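Side-chain contact in HTH-type transcriptional regulator KdgR (Escherichia coli, PDB 1YSP), which represses transcription of the genes for uptake and breakdown of 2-keto-3-deoxygluconate and of the Entner-Doudoroff aldolase gene, and is present here as its C-terminal IclR-type domain: residues A[85-88]-A[93-96]. Sequence-based numbering, arbitrary orientation. Where two conformers were deposited one is given.
Sequences YKRS and ITST
Tyr-85 and Thr-94 bring the two backbones closest, with 5.2 Å between their CA atoms, where one loop turns back on itself at the protein surface. One face of the Tyr-85 ring lies over the Ser-95 backbone; Thr-94 O and Thr-96 N approach the ring obliquely. Ser-95 CA sits 3.8 Å above the ring plane, over its centre. At the near end of the side chain, Tyr-85 CB is 3.2 Å from Thr-94 O. Tyr-85 CG is anti to the residue's own carbonyl carbon (chi1 -69°), which carries the ring along the backbone toward Thr-96. At its far end, Tyr-85 OH hydrogen-bonds Thr-96 OG1 at 2.8 Å; either hydroxyl could be the donor. The loop joins helix 73-80 to helix 96-109 in the C-terminal domain of this IclR-family regulator. Ser-95 is the N-cap of helix 96-109, and its OG caps the backbone N of Ala-98. The ring thus sits over the N-cap residue and its OH bonds to the first helical residue; the side chain also touches Leu-80 and Leu-99. With an alanine in place of Tyr-85, Thr-96 OG1 is likely to lose its hydroxyl partner and the Ser-95 backbone the ring that covers it. Further along, Thr-94 CG2 packs 3.7 Å from Lys-86 O and, in one of the two Arg-87 conformers, also against Arg-87 CD.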
loop_
_atom_site.group_PDB
_atom_site.type_symbol
_atom_site.label_atom_id
_atom_site.label_comp_id
_atom_site.label_asym_id
_atom_site.label_seq_id
_atom_site.Cartn_x
_atom_site.Cartn_y
_atom_site.Cartn_z
ATOM N N TYR A 85 -6.627 16.355 7.498
ATOM C CA TYR A 85 -7.173 15.722 6.292
ATOM C C TYR A 85 -7.427 16.762 5.192
ATOM O O TYR A 85 -7.901 17.841 5.470
ATOM C CB TYR A 85 -8.467 14.941 6.645
ATOM C CG TYR A 85 -8.209 13.712 7.488
ATOM C CD1 TYR A 85 -7.996 12.478 6.868
ATOM C CD2 TYR A 85 -8.219 13.766 8.890
ATOM C CE1 TYR A 85 -7.806 11.343 7.583
ATOM C CE2 TYR A 85 -7.996 12.620 9.649
ATOM C CZ TYR A 85 -7.775 11.396 8.973
ATOM O OH TYR A 85 -7.601 10.214 9.612
ATOM N N LYS A 86 -7.095 16.417 3.961
ATOM C CA LYS A 86 -7.342 17.266 2.799
ATOM C C LYS A 86 -8.105 16.493 1.717
ATOM O O LYS A 86 -7.765 15.349 1.383
ATOM C CB LYS A 86 -5.985 17.804 2.285
ATOM C CG LYS A 86 -5.299 18.610 3.363
ATOM C CD LYS A 86 -4.105 19.365 2.853
ATOM C CE LYS A 86 -3.480 20.075 4.030
ATOM N NZ LYS A 86 -2.467 21.101 3.584
ATOM N N ARG A 87 -9.154 17.103 1.161
ATOM C CA ARG A 87 -9.944 16.477 0.125
ATOM C C ARG A 87 -9.266 16.718 -1.226
ATOM O O ARG A 87 -9.351 17.829 -1.790
ATOM C CB ARG A 87 -11.362 17.072 0.111
ATOM C CG ARG A 87 -12.334 16.300 -0.793
ATOM C CD ARG A 87 -13.161 15.322 0.027
ATOM N NE ARG A 87 -14.215 14.724 -0.783
ATOM C CZ ARG A 87 -15.503 15.050 -0.682
ATOM N NH1 ARG A 87 -15.896 15.943 0.217
ATOM N NH2 ARG A 87 -16.392 14.459 -1.461
ATOM N N SER A 88 -8.575 15.693 -1.729
ATOM C CA SER A 88 -7.900 15.814 -3.056
ATOM C C SER A 88 -8.865 15.629 -4.186
ATOM O O SER A 88 -8.822 16.331 -5.199
ATOM C CB SER A 88 -6.745 14.820 -3.188
ATOM O OG SER A 88 -5.702 15.241 -2.352
ATOM N N ILE A 93 -10.985 9.902 1.384
ATOM C CA ILE A 93 -11.542 9.662 2.722
ATOM C C ILE A 93 -10.927 10.757 3.626
ATOM O O ILE A 93 -9.699 10.839 3.731
ATOM C CB ILE A 93 -11.138 8.244 3.304
ATOM C CG1 ILE A 93 -11.731 7.103 2.459
ATOM C CG2 ILE A 93 -11.591 8.153 4.744
ATOM C CD1 ILE A 93 -10.787 5.878 2.345
ATOM N N THR A 94 -11.746 11.554 4.318
ATOM C CA THR A 94 -11.190 12.759 4.966
ATOM C C THR A 94 -11.532 12.930 6.443
ATOM O O THR A 94 -11.538 14.075 6.960
ATOM C CB THR A 94 -11.596 14.053 4.174
ATOM O OG1 THR A 94 -13.025 14.079 4.017
ATOM C CG2 THR A 94 -10.955 14.015 2.768
ATOM N N SER A 95 -11.744 11.809 7.159
ATOM C CA SER A 95 -11.697 11.834 8.624
ATOM C C SER A 95 -11.236 10.495 9.155
ATOM O O SER A 95 -11.391 9.462 8.482
ATOM C CB SER A 95 -13.077 12.129 9.236
ATOM O OG SER A 95 -14.077 11.169 8.878
ATOM N N THR A 96 -10.757 10.485 10.404
ATOM C CA THR A 96 -10.418 9.201 11.056
ATOM C C THR A 96 -11.644 8.333 11.185
ATOM O O THR A 96 -11.576 7.118 10.966
ATOM C CB THR A 96 -9.769 9.460 12.412
ATOM O OG1 THR A 96 -8.608 10.261 12.174
ATOM C CG2 THR A 96 -9.386 8.143 13.129
#